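Local coordinates for flagellar basal body protein (Helicobacter pylori, PDB 5NPY) that probably builds the flagellar hook, the curved segment thought to pass torque from the basal-body motor to the filament, at residues Met81-Gly85 and Glu86-Ala90; Phe276-Leu279 and Gly280-Gln283. All coordinates share one frame; numbering follows the deposited sequence.

Contact 1 (Met81-Gly85 and Glu86-Ala90)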
loop_
_atom_site.group_PDB
_atom_site.type_symbol
_atom_site.label_atom_id
_atom_site.label_comp_id
_atom_site.label_asym_id
_atom_site.label_seq_id
_atom_site.Cartn_x
_atom_site.Cartn_y
_atom_site.Cartn_z
ATOM N N MET A 81 28.311 -36.068 -8.860
ATOM C CA MET A 81 29.457 -35.204 -9.148
ATOM C C MET A 81 29.049 -33.728 -9.285
ATOM O O MET A 81 28.212 -33.397 -10.119
ATOM C CB MET A 81 30.165 -35.675 -10.427
ATOM C CG MET A 81 30.990 -34.643 -11.111
ATOM S SD MET A 81 31.515 -35.095 -12.779
ATOM C CE MET A 81 30.005 -35.635 -13.421
ATOM N N PRO A 82 29.633 -32.848 -8.465
ATOM C CA PRO A 82 29.307 -31.417 -8.555
ATOM C C PRO A 82 29.742 -30.818 -9.884
ATOM O O PRO A 82 30.497 -31.404 -10.661
ATOM C CB PRO A 82 30.080 -30.795 -7.386
ATOM C CG PRO A 82 30.266 -31.917 -6.421
ATOM C CD PRO A 82 30.451 -33.148 -7.276
ATOM N N SER A 83 29.248 -29.610 -10.144
ATOM C CA SER A 83 29.569 -28.942 -11.392
ATOM C C SER A 83 29.446 -27.436 -11.213
ATOM O O SER A 83 28.855 -26.945 -10.249
ATOM C CB SER A 83 28.676 -29.436 -12.525
ATOM O OG SER A 83 29.244 -29.072 -13.764
ATOM N N GLU A 84 30.009 -26.707 -12.177
ATOM C CA GLU A 84 30.140 -25.256 -12.127
ATOM C C GLU A 84 29.141 -24.518 -13.014
ATOM O O GLU A 84 28.624 -23.474 -12.610
ATOM C CB GLU A 84 31.572 -24.864 -12.520
ATOM C CG GLU A 84 31.814 -23.368 -12.716
ATOM C CD GLU A 84 32.085 -22.622 -11.417
ATOM O OE1 GLU A 84 31.366 -22.853 -10.421
ATOM O OE2 GLU A 84 33.026 -21.799 -11.397
ATOM N N GLY A 85 28.851 -25.040 -14.206
ATOM C CA GLY A 85 28.041 -24.356 -15.202
ATOM C C GLY A 85 26.672 -23.874 -14.760
ATOM O O GLY A 85 26.042 -24.477 -13.881
ATOM N N GLU A 86 26.189 -22.789 -15.384
ATOM C CA GLU A 86 24.982 -22.121 -14.900
ATOM C C GLU A 86 23.724 -22.965 -15.098
ATOM O O GLU A 86 22.767 -22.833 -14.326
ATOM C CB GLU A 86 24.825 -20.761 -15.576
ATOM C CG GLU A 86 25.615 -19.658 -14.886
ATOM C CD GLU A 86 25.100 -19.342 -13.484
ATOM O OE1 GLU A 86 24.252 -18.432 -13.349
ATOM O OE2 GLU A 86 25.543 -20.004 -12.518
ATOM N N PHE A 87 23.703 -23.841 -16.101
ATOM C CA PHE A 87 22.532 -24.675 -16.349
ATOM C C PHE A 87 22.841 -26.166 -16.226
ATOM O O PHE A 87 22.061 -27.007 -16.692
ATOM C CB PHE A 87 21.932 -24.342 -17.714
ATOM C CG PHE A 87 21.271 -23.002 -17.757
ATOM C CD1 PHE A 87 20.018 -22.817 -17.195
ATOM C CD2 PHE A 87 21.909 -21.918 -18.336
ATOM C CE1 PHE A 87 19.400 -21.580 -17.225
ATOM C CE2 PHE A 87 21.302 -20.675 -18.367
ATOM C CZ PHE A 87 20.043 -20.503 -17.809
ATOM N N HIS A 88 23.955 -26.520 -15.599
ATOM C CA HIS A 88 24.193 -27.926 -15.310
ATOM C C HIS A 88 23.268 -28.373 -14.189
ATOM O O HIS A 88 23.121 -27.679 -13.180
ATOM C CB HIS A 88 25.660 -28.157 -14.953
ATOM C CG HIS A 88 26.578 -27.996 -16.123
ATOM N ND1 HIS A 88 27.947 -27.924 -15.999
ATOM C CD2 HIS A 88 26.314 -27.885 -17.448
ATOM C CE1 HIS A 88 28.487 -27.787 -17.198
ATOM N NE2 HIS A 88 27.518 -27.757 -18.094
ATOM N N MET A 89 22.618 -29.520 -14.377
ATOM C CA MET A 89 21.655 -30.003 -13.399
ATOM C C MET A 89 21.540 -31.514 -13.511
ATOM O O MET A 89 21.980 -32.120 -14.493
ATOM C CB MET A 89 20.278 -29.346 -13.587
ATOM C CG MET A 89 19.677 -29.539 -14.985
ATOM S SD MET A 89 18.131 -28.625 -15.198
ATOM C CE MET A 89 18.761 -26.969 -15.478
ATOM N N ALA A 90 20.944 -32.117 -12.483
ATOM C CA ALA A 90 20.769 -33.560 -12.416
ATOM C C ALA A 90 19.386 -33.882 -11.871
ATOM O O ALA A 90 18.906 -33.225 -10.942
ATOM C CB ALA A 90 21.844 -34.225 -11.544
#
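Ser83 OG and His88 ND1 lie 2.8 Å apart in a hydrogen bond whose donor could be either group, since a serine hydroxyl and an imidazole nitrogen can each give or take the proton. The hydroxyl comes in at the edge of the imidazole, near the ring plane, so the bond tethers the rim of the ring. Ser83 reaches it with OG anti to its own backbone N (chi1 -163°), which carries the oxygen off an extended backbone toward the residue five positions on. One face of the His88 ring lies against Gly85 CA, which stands 4.0 Å from the ring centroid, over the face but displaced toward the rim, a CH-pi contact. The imidazole is thus met from two directions, by Ser83 at its edge and by the CA of Gly85 above one face. The turn itself is closed by a weak backbone hydrogen bond from His88 N to Gly85 O, 3.4 Å long with an N-H...O angle of 159°. At the corner, Glu86 points its CB away from the preceding residues overall; its chain then bends at chi2 (-66°), and OE2 forms a salt bridge with Lys560 NZ. Phe87 likewise turns away and packs on Phe128 of strand 127-130 and on Met482. Backbone bonds from both Ser83 and His88 to Lys560 tie the two arms of the bend to the C-terminal part of the chain. Gly85 to His88 form a type I beta turn, with Ser83 shortly before it bonding the ring of its last residue, and the turn leads the N-terminal end of the modelled chain into strand 87-93 of a small antiparallel sheet.

Contact 2 (Phe276-Leu279 and Gly280-Gln283)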
loop_
_atom_site.group_PDB
_atom_site.type_symbol
_atom_site.label_atom_id
_atom_site.label_comp_id
_atom_site.label_asym_id
_atom_site.label_seq_id
_atom_site.Cartn_x
_atom_site.Cartn_y
_atom_site.Cartn_z
ATOM N N PHE A 276 -23.172 20.477 22.242
ATOM C CA PHE A 276 -22.289 20.936 21.180
ATOM C C PHE A 276 -21.245 19.870 20.943
ATOM O O PHE A 276 -20.947 19.054 21.828
ATOM C CB PHE A 276 -21.567 22.252 21.506
ATOM C CG PHE A 276 -20.611 22.149 22.686
ATOM C CD1 PHE A 276 -21.108 22.128 24.005
ATOM C CD2 PHE A 276 -19.224 22.086 22.486
ATOM C CE1 PHE A 276 -20.241 22.032 25.111
ATOM C CE2 PHE A 276 -18.341 21.998 23.597
ATOM C CZ PHE A 276 -18.857 21.966 24.915
ATOM N N LYS A 277 -20.695 19.897 19.737
ATOM C CA LYS A 277 -19.684 18.941 19.331
ATOM C C LYS A 277 -18.527 19.673 18.652
ATOM O O LYS A 277 -17.360 19.456 19.010
ATOM C CB LYS A 277 -20.280 17.913 18.385
ATOM C CG LYS A 277 -19.289 16.844 17.968
ATOM C CD LYS A 277 -19.999 15.606 17.605
ATOM C CE LYS A 277 -19.037 14.625 16.944
ATOM N NZ LYS A 277 -18.304 13.781 17.921
ATOM N N THR A 278 -18.835 20.560 17.696
ATOM C CA THR A 278 -17.821 21.284 16.929
ATOM C C THR A 278 -17.544 22.641 17.540
ATOM O O THR A 278 -18.304 23.146 18.365
ATOM C CB THR A 278 -18.258 21.512 15.482
ATOM O OG1 THR A 278 -19.359 22.428 15.484
ATOM C CG2 THR A 278 -18.638 20.210 14.781
ATOM N N LEU A 279 -16.475 23.274 17.049
ATOM C CA LEU A 279 -16.200 24.655 17.441
ATOM C C LEU A 279 -17.317 25.578 16.975
ATOM O O LEU A 279 -17.675 26.538 17.673
ATOM C CB LEU A 279 -14.850 25.112 16.877
ATOM C CG LEU A 279 -13.587 24.472 17.464
ATOM C CD1 LEU A 279 -12.373 24.949 16.693
ATOM C CD2 LEU A 279 -13.449 24.780 18.957
ATOM N N GLY A 280 -17.873 25.300 15.788
ATOM C CA GLY A 280 -19.038 26.034 15.338
ATOM C C GLY A 280 -20.221 25.880 16.277
ATOM O O GLY A 280 -20.803 26.872 16.720
ATOM N N ASP A 281 -20.581 24.633 16.613
ATOM C CA ASP A 281 -21.693 24.448 17.550
ATOM C C ASP A 281 -21.466 25.240 18.833
ATOM O O ASP A 281 -22.408 25.820 19.381
ATOM C CB ASP A 281 -21.929 22.974 17.936
ATOM C CG ASP A 281 -22.117 22.054 16.765
ATOM O OD1 ASP A 281 -22.839 22.482 15.849
ATOM O OD2 ASP A 281 -21.726 20.855 16.834
ATOM N N LEU A 282 -20.220 25.277 19.337
ATOM C CA LEU A 282 -19.993 26.012 20.584
ATOM C C LEU A 282 -20.057 27.520 20.357
ATOM O O LEU A 282 -20.549 28.270 21.214
ATOM C CB LEU A 282 -18.663 25.597 21.208
ATOM C CG LEU A 282 -18.230 26.432 22.420
ATOM C CD1 LEU A 282 -19.189 26.148 23.548
ATOM C CD2 LEU A 282 -16.827 26.108 22.854
ATOM N N GLN A 283 -19.571 27.975 19.207
ATOM C CA GLN A 283 -19.650 29.396 18.891
ATOM C C GLN A 283 -21.102 29.870 18.872
ATOM O O GLN A 283 -21.466 30.849 19.538
ATOM C CB GLN A 283 -18.974 29.641 17.545
ATOM C CG GLN A 283 -19.012 31.064 17.055
ATOM C CD GLN A 283 -18.644 31.178 15.589
ATOM O OE1 GLN A 283 -19.396 30.733 14.715
ATOM N NE2 GLN A 283 -17.472 31.763 15.309
#
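Thr278 has OG1 tucked between its backbone N and carbonyl carbon (chi1 68°), while Asp281 sets its carboxylate anti to its own carbonyl carbon (chi1 -54°), and the two side chains thereby reach across the first turn of the helix to each other's backbone. Asp281 N gives a nearly straight bond of 2.8 Å to Thr278 OG1, with an N-H...O angle of 176°. In return Thr278 N donates to Asp281 OD2 at 3.0 Å, arriving from above the carboxylate plane. This reciprocal pair is a capping box, with Thr278 as the N-cap of helix 279-289. Asp281 OD2 also takes a longer bond of 3.2 Å from Lys277 N, on its anti side, so two successive amides hold one carboxylate oxygen. Helical bonding proper starts with Leu282 N to Thr278 O and Gln283 N to Leu279 O. Just before the cap, Phe276 lies beside Leu282, pointing the same way; Leu282 CD1 sits over the middle of the Phe276 ring, 4.1 Å from its centroid, in a CH-pi contact. Both side chains also touch Leu248 and Phe264 on neighbouring strands, whereas Lys277 NZ leads off to a salt bridge with Asp228.

How the contacts relate
Contact 1 comes first along the chain and closes well before contact 2 opens. Their centres lie 76 Å apart, on opposite sides of the centre of this elongated molecule, and their nearest atoms are about 62 Å apart. They share no sheet: residues 81-90 run into strand 87-93, which pairs with strands 127-130 and 555-559, whereas residues 276-283 join strand 275-276, at the edge of a separate mixed sheet, to helix 279-289. Contact 1 thus belongs to the part of the molecule where both modelled chain ends meet, and contact 2 to a distant part formed by the middle of the sequence, consistent with the multidomain build of hook proteins.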